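Local coordinates for protein 4-oxalocrotonate tautomerase family enzyme (PDB 6VVM) that belongs to the 4-oxalocrotonate tautomerase family, joining two tautomerase-type beta-alpha-beta units in one chain that assembles as a trimer, at residues A17-G22 with I40-L45; A26-D29 with P34-S37; A60-I65 with S90-S95; A82-T87 with T99-K104. All coordinates share one frame; numbering follows the deposited sequence.

How the contacts relate
Contacts 1 and 4 pack helices on one mixed four-stranded sheet, contact 3 joins a helix end to the entry of one of its strands, and contact 2 ties a helix to the turn that follows it. Contact 1 comes first in sequence; contact 2, nested inside the loop it closes, shares helix 13-31 with it, their centres about 14 Å apart. Contacts 3 and 4 alternate along the chain, centres about 9 Å apart; both use helix 74-92, contact 3 with strand 63-69 and contact 4 with its sheet neighbour 100-106. The two units share the sheet and their helices touch on it: Leu19 N lies 3.7 Å from Val91 CG1, Thr27 OG1 3.6 Å from Leu84 CD2.

Contact 1. Residues A17-G22 with I40-L45; sequences ASLIDG and ILLTEL
With chi1 at -80°, Ile20 sets CG1 anti to its carbonyl carbon and brings CD1 to Leu42; Ile40 CG1 and Leu42 CG are likewise anti to their carbonyl carbons, and both side chains reach back to helix 17-22. This is the helix-on-strand packing of a beta-alpha-beta unit, built from strand 2-8, helix 13-31 and strand 39-45. The axes of the two segments come within 9.7 Å at 139°, an oblique, roughly antiparallel crossing. Leu42 divides its two methyls between consecutive helix residues: its side chain and that of Leu19 cross at a slant, CD2 of Leu42 lying 3.7 Å from CD2 of Leu19, and CD1 meets Ile20 CD1 at 4.0 Å. Ile20 and Ile40 pass alongside each other with their chains running opposite ways, CG1 of Ile20 lying 4.1 Å from CG2 of Ile40. Alternation along the strand turns Leu41 to the other face, where it touches Thr2 and Glu4 of strand 2-8. The backbone of Ile40 and Leu41 also pairs in an antiparallel ladder with the second subunit, continuing the sheet across the interface. All four touching side chains are buried. The carbonyl of Ile20 accepts a hydrogen bond from Thr24 OG1, and Ile40 CD1 rests against that same carbonyl, 3.5 Å from Ile20 O.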
loop_
_atom_site.group_PDB
_atom_site.type_symbol
_atom_site.label_atom_id
_atom_site.label_comp_id
_atom_site.label_asym_id
_atom_site.label_seq_id
_atom_site.Cartn_x
_atom_site.Cartn_y
_atom_site.Cartn_z
ATOM N N ALA A 17 9.557 11.861 -14.256
ATOM C CA ALA A 17 10.387 10.972 -15.067
ATOM C C ALA A 17 11.818 10.889 -14.529
ATOM O O ALA A 17 12.423 9.810 -14.525
ATOM C CB ALA A 17 10.380 11.445 -16.525
ATOM N N SER A 18 12.373 12.006 -14.049
ATOM C CA SER A 18 13.725 11.950 -13.488
ATOM C C SER A 18 13.730 11.235 -12.141
ATOM O O SER A 18 14.715 10.587 -11.777
ATOM C CB SER A 18 14.303 13.363 -13.363
ATOM O OG SER A 18 15.491 13.358 -12.592
ATOM N N LEU A 19 12.620 11.288 -11.412
ATOM C CA LEU A 19 12.538 10.523 -10.173
ATOM C C LEU A 19 12.465 9.028 -10.449
ATOM O O LEU A 19 13.102 8.237 -9.744
ATOM C CB LEU A 19 11.320 10.969 -9.369
ATOM C CG LEU A 19 11.104 10.193 -8.064
ATOM C CD1 LEU A 19 12.209 10.504 -7.074
ATOM C CD2 LEU A 19 9.724 10.519 -7.453
ATOM N N ILE A 20 11.668 8.621 -11.448
ATOM C CA ILE A 20 11.571 7.211 -11.805
ATOM C C ILE A 20 12.932 6.711 -12.264
ATOM O O ILE A 20 13.367 5.613 -11.904
ATOM C CB ILE A 20 10.486 6.991 -12.881
ATOM C CG1 ILE A 20 9.076 6.960 -12.245
ATOM C CG2 ILE A 20 10.768 5.700 -13.670
ATOM C CD1 ILE A 20 7.958 7.407 -13.176
ATOM N N ASP A 21 13.643 7.541 -13.024
ATOM C CA ASP A 21 14.984 7.186 -13.490
ATOM C C ASP A 21 15.942 7.000 -12.319
ATOM O O ASP A 21 16.641 5.985 -12.222
ATOM C CB ASP A 21 15.485 8.269 -14.451
ATOM C CG ASP A 21 16.960 8.107 -14.818
ATOM O OD1 ASP A 21 17.378 6.976 -15.156
ATOM O OD2 ASP A 21 17.690 9.127 -14.792
ATOM N N GLY A 22 15.962 7.956 -11.395
ATOM C CA GLY A 22 16.936 7.899 -10.318
ATOM C C GLY A 22 16.655 6.785 -9.330
ATOM O O GLY A 22 17.576 6.119 -8.859
ATOM N N ILE A 40 7.731 1.126 -10.618
ATOM C CA ILE A 40 7.498 2.259 -9.726
ATOM C C ILE A 40 6.094 2.809 -9.927
ATOM O O ILE A 40 5.643 3.005 -11.060
ATOM C CB ILE A 40 8.541 3.371 -9.947
ATOM C CG1 ILE A 40 9.947 2.821 -9.696
ATOM C CG2 ILE A 40 8.253 4.591 -9.043
ATOM C CD1 ILE A 40 11.017 3.785 -10.009
ATOM N N LEU A 41 5.421 3.129 -8.830
ATOM C CA LEU A 41 4.200 3.916 -8.904
ATOM C C LEU A 41 4.368 5.133 -8.021
ATOM O O LEU A 41 4.770 5.011 -6.859
ATOM C CB LEU A 41 2.948 3.121 -8.488
ATOM C CG LEU A 41 2.873 2.385 -7.147
ATOM C CD1 LEU A 41 1.396 2.315 -6.643
ATOM C CD2 LEU A 41 3.450 0.986 -7.270
ATOM N N LEU A 42 4.107 6.303 -8.588
ATOM C CA LEU A 42 4.082 7.553 -7.846
ATOM C C LEU A 42 2.635 7.837 -7.471
ATOM O O LEU A 42 1.755 7.803 -8.336
ATOM C CB LEU A 42 4.651 8.708 -8.670
ATOM C CG LEU A 42 6.035 8.419 -9.257
ATOM C CD1 LEU A 42 6.482 9.569 -10.147
ATOM C CD2 LEU A 42 7.021 8.151 -8.127
ATOM N N THR A 43 2.390 8.079 -6.188
ATOM C CA THR A 43 1.044 8.357 -5.682
ATOM C C THR A 43 1.016 9.812 -5.226
ATOM O O THR A 43 1.460 10.142 -4.120
ATOM C CB THR A 43 0.674 7.383 -4.566
ATOM O OG1 THR A 43 0.612 6.054 -5.105
ATOM C CG2 THR A 43 -0.711 7.735 -3.968
ATOM N N GLU A 44 0.544 10.687 -6.113
ATOM C CA GLU A 44 0.443 12.110 -5.824
ATOM C C GLU A 44 -0.751 12.371 -4.915
ATOM O O GLU A 44 -1.841 11.856 -5.158
ATOM C CB GLU A 44 0.248 12.903 -7.116
ATOM C CG GLU A 44 1.489 13.293 -7.851
ATOM C CD GLU A 44 1.183 14.254 -8.991
ATOM O OE1 GLU A 44 -0.016 14.529 -9.248
ATOM O OE2 GLU A 44 2.138 14.735 -9.620
ATOM N N LEU A 45 -0.552 13.189 -3.878
ATOM C CA LEU A 45 -1.642 13.511 -2.965
ATOM C C LEU A 45 -1.827 15.015 -2.822
ATOM O O LEU A 45 -0.848 15.765 -2.710
ATOM C CB LEU A 45 -1.395 12.907 -1.571
ATOM C CG LEU A 45 -1.288 11.388 -1.494
ATOM C CD1 LEU A 45 -1.219 10.937 -0.034
ATOM C CD2 LEU A 45 -2.464 10.732 -2.207
#

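Contact 2. Residues A26-D29 with P34-S37; sequences ATVD and PAES
Val28 reaches across to Ala35 with a single methyl, CG2, which lies 3.6 Å from both the N and the CA of Ala35. The contact packs the later part of helix 13-31 against a short 3-10 turn in the connection to strand 39-45, within the first beta-alpha-beta unit of this tautomerase-family chain. The same methyl stands 4.0 Å from Ala35 CB and 4.3 Å from Pro34 C, so it covers the Pro34-Ala35 peptide junction rather than one side-chain tip. Its position follows from chi1 of 173°, which leaves CG1 anti to the backbone N of Val28 and places CG2 anti to the carbonyl carbon, aimed at the turn. The interface is small, 81 Å² for both sides together, with no hydrogen bond across it, and it lies at the surface.

In the next shell, the turn holds its own shape. Pro34 O accepts two bonds from Ser37, the backbone N-H at 2.8 Å that closes the 3-10 turn and the side-chain hydroxyl. This double grip fixes the peptide on which the valine methyl rests. Further out, Ser37 and Thr27 both touch Pro1, which links turn and helix through the chain start, while Ala26 packs on His83 and Thr87 of helix 74-92. Thr27 OG1 is bonded within its own helix, to Leu23 O. The Ser37 hydroxyl donates to a lone pair of Pro34 O in the carbonyl plane, OG to O 2.8 Å, with a C=O...OG angle of 142°.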
loop_
_atom_site.group_PDB
_atom_site.type_symbol
_atom_site.label_atom_id
_atom_site.label_comp_id
_atom_site.label_asym_id
_atom_site.label_seq_id
_atom_site.Cartn_x
_atom_site.Cartn_y
_atom_site.Cartn_z
ATOM N N ALA A 26 18.940 3.782 -8.281
ATOM C CA ALA A 26 19.221 3.633 -6.860
ATOM C C ALA A 26 19.013 2.197 -6.425
ATOM O O ALA A 26 19.781 1.672 -5.607
ATOM C CB ALA A 26 18.322 4.572 -6.040
ATOM N N THR A 27 17.970 1.555 -6.968
ATOM C CA THR A 27 17.629 0.197 -6.581
ATOM C C THR A 27 18.610 -0.795 -7.186
ATOM O O THR A 27 19.083 -1.701 -6.496
ATOM C CB THR A 27 16.189 -0.109 -7.014
ATOM O OG1 THR A 27 15.298 0.832 -6.391
ATOM C CG2 THR A 27 15.778 -1.529 -6.618
ATOM N N VAL A 28 18.969 -0.599 -8.460
ATOM C CA VAL A 28 19.978 -1.446 -9.104
ATOM C C VAL A 28 21.280 -1.434 -8.308
ATOM O O VAL A 28 21.864 -2.485 -8.027
ATOM C CB VAL A 28 20.221 -1.000 -10.559
ATOM C CG1 VAL A 28 21.418 -1.790 -11.170
ATOM C CG2 VAL A 28 18.985 -1.197 -11.393
ATOM N N ASP A 29 21.771 -0.243 -7.958
ATOM C CA ASP A 29 23.029 -0.155 -7.225
ATOM C C ASP A 29 22.917 -0.741 -5.822
ATOM O O ASP A 29 23.888 -1.312 -5.313
ATOM C CB ASP A 29 23.502 1.297 -7.141
ATOM C CG ASP A 29 24.055 1.819 -8.462
ATOM O OD1 ASP A 29 24.201 1.029 -9.435
ATOM O OD2 ASP A 29 24.339 3.033 -8.519
ATOM N N PRO A 34 17.914 -6.334 -11.568
ATOM C CA PRO A 34 17.999 -5.800 -12.934
ATOM C C PRO A 34 17.056 -4.620 -13.102
ATOM O O PRO A 34 15.912 -4.656 -12.648
ATOM C CB PRO A 34 17.567 -6.980 -13.812
ATOM C CG PRO A 34 17.660 -8.183 -12.943
ATOM C CD PRO A 34 17.468 -7.736 -11.536
ATOM N N ALA A 35 17.545 -3.565 -13.758
ATOM C CA ALA A 35 16.749 -2.360 -13.973
ATOM C C ALA A 35 15.330 -2.679 -14.417
ATOM O O ALA A 35 14.367 -2.085 -13.924
ATOM C CB ALA A 35 17.407 -1.450 -15.011
ATOM N N GLU A 36 15.195 -3.649 -15.322
ATOM C CA GLU A 36 13.902 -3.967 -15.906
ATOM C C GLU A 36 12.926 -4.568 -14.900
ATOM O O GLU A 36 11.720 -4.593 -15.163
ATOM C CB GLU A 36 14.112 -4.931 -17.074
ATOM C CG GLU A 36 14.962 -6.142 -16.696
ATOM C CD GLU A 36 16.439 -5.990 -17.060
ATOM O OE1 GLU A 36 17.039 -6.997 -17.504
ATOM O OE2 GLU A 36 17.001 -4.878 -16.908
ATOM N N SER A 37 13.409 -5.071 -13.770
ATOM C CA SER A 37 12.536 -5.649 -12.765
ATOM C C SER A 37 12.032 -4.607 -11.770
ATOM O O SER A 37 11.276 -4.955 -10.868
ATOM C CB SER A 37 13.256 -6.773 -12.018
ATOM O OG SER A 37 14.192 -6.259 -11.090
#

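Contact 3. Residues A60-I65 with S90-S95; sequences ALPVII and SVLDVS
A Schellman motif at the end of helix 74-92 meets Pro62, the residue just before strand 63-69, through Leu92 and Val94, which flank Asp93 in sequence. Asp93 is the C-prime residue, and its phi of 63° takes the chain out of the helix; Val94 N is directed to Ala89 O, and the accompanying bond from Asp93 N to Ser90 O is weak at 3.4 Å. This change of course brings a side chain from before it and one from after it to the same proline ring. Leu92 CD1 lies 3.9 Å from Pro62 CB and equally far from Pro62 CG, so one methyl sits beside that ring bond. Val94 CG2 approaches the neighbouring ring atom, Pro62 CD, at 4.1 Å; with chi1 at -66° this methyl stands between the valine's backbone N and carbonyl carbon. No hydrogen bond crosses the contact, and its 106 Å² rest on these apolar touches.

A cis peptide bond precedes Pro62. Lacking an N-H, the proline joins the sheet through its carbonyl, which pairs with Arg100 of strand 100-106, and its side chain also touches Ser98 and Thr99. Leu92 also touches Leu7 of strand 2-8 and His11. On the strand side, the third subunit is close: Ala60 O is bonded to Arg100 NE of that chain, and Leu61 packs on Met102 of that chain. The arrangement, with a helix ending over the beginning of the strand that preceded it, is that of a beta-alpha-beta unit, here the second of the chain.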
loop_
_atom_site.group_PDB
_atom_site.type_symbol
_atom_site.label_atom_id
_atom_site.label_comp_id
_atom_site.label_asym_id
_atom_site.label_seq_id
_atom_site.Cartn_x
_atom_site.Cartn_y
_atom_site.Cartn_z
ATOM N N ALA A 60 5.080 16.256 5.030
ATOM C CA ALA A 60 5.081 14.884 5.520
ATOM C C ALA A 60 5.775 13.933 4.561
ATOM O O ALA A 60 6.209 12.855 4.982
ATOM C CB ALA A 60 3.653 14.396 5.750
ATOM N N LEU A 61 5.869 14.308 3.294
ATOM C CA LEU A 61 6.376 13.498 2.207
ATOM C C LEU A 61 7.805 13.910 1.889
ATOM O O LEU A 61 8.232 15.014 2.241
ATOM C CB LEU A 61 5.464 13.667 0.986
ATOM C CG LEU A 61 4.000 13.321 1.352
ATOM C CD1 LEU A 61 3.094 13.265 0.142
ATOM C CD2 LEU A 61 3.909 12.017 2.126
ATOM N N PRO A 62 8.584 13.049 1.214
ATOM C CA PRO A 62 8.150 11.775 0.614
ATOM C C PRO A 62 8.265 10.519 1.486
ATOM O O PRO A 62 9.164 10.394 2.307
ATOM C CB PRO A 62 9.070 11.643 -0.600
ATOM C CG PRO A 62 10.343 12.312 -0.176
ATOM C CD PRO A 62 9.997 13.347 0.904
ATOM N N VAL A 63 7.333 9.593 1.277
ATOM C CA VAL A 63 7.359 8.272 1.893
ATOM C C VAL A 63 7.497 7.254 0.770
ATOM O O VAL A 63 6.704 7.256 -0.177
ATOM C CB VAL A 63 6.098 8.006 2.727
ATOM C CG1 VAL A 63 6.067 6.545 3.201
ATOM C CG2 VAL A 63 6.032 8.986 3.909
ATOM N N ILE A 64 8.517 6.411 0.850
ATOM C CA ILE A 64 8.767 5.399 -0.171
ATOM C C ILE A 64 8.515 4.034 0.443
ATOM O O ILE A 64 9.134 3.678 1.452
ATOM C CB ILE A 64 10.195 5.485 -0.732
ATOM C CG1 ILE A 64 10.518 6.893 -1.252
ATOM C CG2 ILE A 64 10.348 4.479 -1.856
ATOM C CD1 ILE A 64 11.279 7.799 -0.245
ATOM N N ILE A 65 7.617 3.264 -0.168
ATOM C CA ILE A 65 7.422 1.868 0.183
ATOM C C ILE A 65 8.092 1.022 -0.885
ATOM O O ILE A 65 7.826 1.200 -2.083
ATOM C CB ILE A 65 5.930 1.525 0.310
ATOM C CG1 ILE A 65 5.282 2.403 1.383
ATOM C CG2 ILE A 65 5.734 0.043 0.601
ATOM C CD1 ILE A 65 3.760 2.388 1.351
ATOM N N SER A 90 17.099 14.530 -3.451
ATOM C CA SER A 90 17.784 15.367 -4.426
ATOM C C SER A 90 16.877 15.691 -5.608
ATOM O O SER A 90 16.831 16.843 -6.052
ATOM C CB SER A 90 19.089 14.695 -4.877
ATOM O OG SER A 90 18.888 13.918 -6.034
ATOM N N VAL A 91 16.104 14.711 -6.093
ATOM C CA VAL A 91 15.253 14.954 -7.258
ATOM C C VAL A 91 14.078 15.851 -6.884
ATOM O O VAL A 91 13.758 16.816 -7.591
ATOM C CB VAL A 91 14.771 13.624 -7.867
ATOM C CG1 VAL A 91 13.805 13.885 -9.015
ATOM C CG2 VAL A 91 15.962 12.785 -8.356
ATOM N N LEU A 92 13.416 15.548 -5.774
ATOM C CA LEU A 92 12.292 16.369 -5.349
ATOM C C LEU A 92 12.736 17.669 -4.689
ATOM O O LEU A 92 11.884 18.507 -4.382
ATOM C CB LEU A 92 11.398 15.589 -4.386
ATOM C CG LEU A 92 10.719 14.335 -4.923
ATOM C CD1 LEU A 92 9.875 13.703 -3.827
ATOM C CD2 LEU A 92 9.880 14.686 -6.135
ATOM N N ASP A 93 14.038 17.847 -4.462
ATOM C CA ASP A 93 14.594 19.093 -3.930
ATOM C C ASP A 93 14.080 19.393 -2.526
ATOM O O ASP A 93 13.613 20.496 -2.233
ATOM C CB ASP A 93 14.315 20.265 -4.868
ATOM C CG ASP A 93 15.269 21.413 -4.642
ATOM O OD1 ASP A 93 16.395 21.147 -4.172
ATOM O OD2 ASP A 93 14.890 22.570 -4.913
ATOM N N VAL A 94 14.161 18.392 -1.647
ATOM C CA VAL A 94 13.757 18.529 -0.255
ATOM C C VAL A 94 14.851 17.944 0.625
ATOM O O VAL A 94 15.764 17.264 0.157
ATOM C CB VAL A 94 12.413 17.834 0.055
ATOM C CG1 VAL A 94 11.266 18.514 -0.684
ATOM C CG2 VAL A 94 12.497 16.356 -0.291
ATOM N N SER A 95 14.726 18.191 1.927
ATOM C CA SER A 95 15.735 17.728 2.866
ATOM C C SER A 95 15.750 16.209 2.932
ATOM O O SER A 95 14.702 15.556 2.874
ATOM C CB SER A 95 15.470 18.303 4.260
ATOM O OG SER A 95 14.578 17.461 4.963
#

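Contact 4. Residues A82-T87 with T99-K104; sequences AHLSET and TRVMIK
Ser85 faces both Thr99 and Val101, its methylene turned to one and its hydroxyl to the other, where helix 74-92 packs on strand 100-106 in the second beta-alpha-beta unit. Ser85 CB is 3.4 Å from Thr99 OG1, and Ser85 OG is 3.4 Å from Val101 CG2, so in each pair a polar atom rests on a carbon. The Thr99 methyl CG2 lies against the helix backbone, 3.8 Å from Ser85 O; chi1 of 63° puts Thr99 OG1 between backbone N and carbonyl carbon, on the side of the serine. Val101 divides its branches between adjacent helix residues: while CG2 faces Ser85, CG1 lies 4.3 Å from Leu84 CD1, a looser apolar touch.

The polar ends have partners behind them. Ser85 OG is hydrogen-bonded to Ile81 O one turn back in the helix, and Thr99 OG1 to Leu96 O, which fixes both groups within this buried layer. Leu84 extends further over Ile64 and Ala66 of strand 63-69. Gly54 of the third subunit packs on both Ser85 and Thr99, and the backbone of Arg100 and Val101 pairs with a strand of that subunit in an antiparallel ladder. A water bridges the helix and the residue leading into the strand, donating to Ser85 OG at 2.7 Å and to Thr99 O at 3.0 Å.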
loop_
_atom_site.group_PDB
_atom_site.type_symbol
_atom_site.label_atom_id
_atom_site.label_comp_id
_atom_site.label_asym_id
_atom_site.label_seq_id
_atom_site.Cartn_x
_atom_site.Cartn_y
_atom_site.Cartn_z
ATOM N N ALA A 82 19.404 4.129 2.052
ATOM C CA ALA A 82 20.243 5.305 1.843
ATOM C C ALA A 82 20.080 5.845 0.427
ATOM O O ALA A 82 19.947 7.056 0.226
ATOM C CB ALA A 82 21.704 4.956 2.128
ATOM N N HIS A 83 20.058 4.952 -0.566
ATOM C CA HIS A 83 20.003 5.375 -1.963
ATOM C C HIS A 83 18.632 5.917 -2.339
ATOM O O HIS A 83 18.535 6.920 -3.052
ATOM C CB HIS A 83 20.366 4.207 -2.882
ATOM C CG HIS A 83 21.842 3.991 -3.047
ATOM N ND1 HIS A 83 22.537 4.424 -4.157
ATOM C CD2 HIS A 83 22.744 3.349 -2.265
ATOM C CE1 HIS A 83 23.807 4.068 -4.045
ATOM N NE2 HIS A 83 23.957 3.410 -2.909
ATOM N N LEU A 84 17.556 5.252 -1.910
ATOM C CA LEU A 84 16.227 5.760 -2.232
ATOM C C LEU A 84 16.010 7.119 -1.587
ATOM O O LEU A 84 15.465 8.036 -2.217
ATOM C CB LEU A 84 15.146 4.765 -1.789
ATOM C CG LEU A 84 15.080 3.385 -2.486
ATOM C CD1 LEU A 84 13.954 2.513 -1.870
ATOM C CD2 LEU A 84 14.872 3.534 -3.985
ATOM N N SER A 85 16.484 7.276 -0.346
ATOM C CA SER A 85 16.290 8.515 0.403
ATOM C C SER A 85 17.045 9.661 -0.262
ATOM O O SER A 85 16.460 10.706 -0.559
ATOM C CB SER A 85 16.762 8.342 1.849
ATOM O OG SER A 85 16.012 7.358 2.541
ATOM N N GLU A 86 18.347 9.462 -0.532
ATOM C CA GLU A 86 19.159 10.506 -1.165
ATOM C C GLU A 86 18.625 10.864 -2.545
ATOM O O GLU A 86 18.570 12.045 -2.901
ATOM C CB GLU A 86 20.619 10.061 -1.264
ATOM C CG GLU A 86 21.467 10.949 -2.188
ATOM C CD GLU A 86 21.612 12.365 -1.648
ATOM O OE1 GLU A 86 21.539 12.544 -0.414
ATOM O OE2 GLU A 86 21.787 13.310 -2.452
ATOM N N THR A 87 18.216 9.855 -3.329
ATOM C CA THR A 87 17.652 10.107 -4.657
ATOM C C THR A 87 16.365 10.917 -4.557
ATOM O O THR A 87 16.172 11.905 -5.278
ATOM C CB THR A 87 17.368 8.787 -5.381
ATOM O OG1 THR A 87 18.598 8.114 -5.708
ATOM C CG2 THR A 87 16.592 9.059 -6.665
ATOM N N THR A 99 12.719 12.408 4.409
ATOM C CA THR A 99 12.381 11.195 3.673
ATOM C C THR A 99 12.168 10.004 4.607
ATOM O O THR A 99 12.862 9.846 5.619
ATOM C CB THR A 99 13.466 10.847 2.646
ATOM O OG1 THR A 99 14.691 10.576 3.327
ATOM C CG2 THR A 99 13.691 12.000 1.636
ATOM N N ARG A 100 11.195 9.167 4.248
ATOM C CA ARG A 100 10.866 7.935 4.953
ATOM C C ARG A 100 10.906 6.778 3.973
ATOM O O ARG A 100 10.404 6.903 2.854
ATOM C CB ARG A 100 9.456 7.997 5.576
ATOM C CG ARG A 100 9.245 9.068 6.619
ATOM C CD ARG A 100 10.203 8.878 7.755
ATOM N NE ARG A 100 9.752 9.487 9.012
ATOM C CZ ARG A 100 9.659 10.798 9.223
ATOM N NH1 ARG A 100 9.285 11.256 10.409
ATOM N NH2 ARG A 100 9.933 11.655 8.250
ATOM N N VAL A 101 11.476 5.648 4.397
ATOM C CA VAL A 101 11.480 4.427 3.594
ATOM C C VAL A 101 10.944 3.278 4.433
ATOM O O VAL A 101 11.343 3.103 5.589
ATOM C CB VAL A 101 12.890 4.078 3.068
ATOM C CG1 VAL A 101 12.857 2.724 2.323
ATOM C CG2 VAL A 101 13.414 5.198 2.172
ATOM N N MET A 102 10.063 2.476 3.839
ATOM C CA MET A 102 9.547 1.282 4.491
ATOM C C MET A 102 9.655 0.106 3.534
ATOM O O MET A 102 9.162 0.170 2.401
ATOM C CB MET A 102 8.092 1.490 4.943
ATOM C CG MET A 102 7.970 2.371 6.159
ATOM S SD MET A 102 6.587 3.523 6.070
ATOM C CE MET A 102 5.209 2.525 5.506
ATOM N N ILE A 103 10.329 -0.952 3.971
ATOM C CA ILE A 103 10.613 -2.108 3.126
ATOM C C ILE A 103 9.734 -3.265 3.560
ATOM O O ILE A 103 9.768 -3.671 4.726
ATOM C CB ILE A 103 12.095 -2.518 3.193
ATOM C CG1 ILE A 103 12.991 -1.376 2.689
ATOM C CG2 ILE A 103 12.319 -3.802 2.385
ATOM C CD1 ILE A 103 14.456 -1.651 2.848
ATOM N N LYS A 104 8.974 -3.812 2.615
ATOM C CA LYS A 104 8.181 -5.014 2.831
ATOM C C LYS A 104 8.893 -6.199 2.190
ATOM O O LYS A 104 9.184 -6.176 0.988
ATOM C CB LYS A 104 6.777 -4.866 2.251
ATOM C CG LYS A 104 5.848 -3.982 3.072
ATOM C CD LYS A 104 4.585 -3.642 2.303
ATOM C CE LYS A 104 3.434 -4.563 2.669
ATOM N NZ LYS A 104 2.235 -3.768 3.089
HETATM O O HOH W 1 14.850 7.696 4.972
#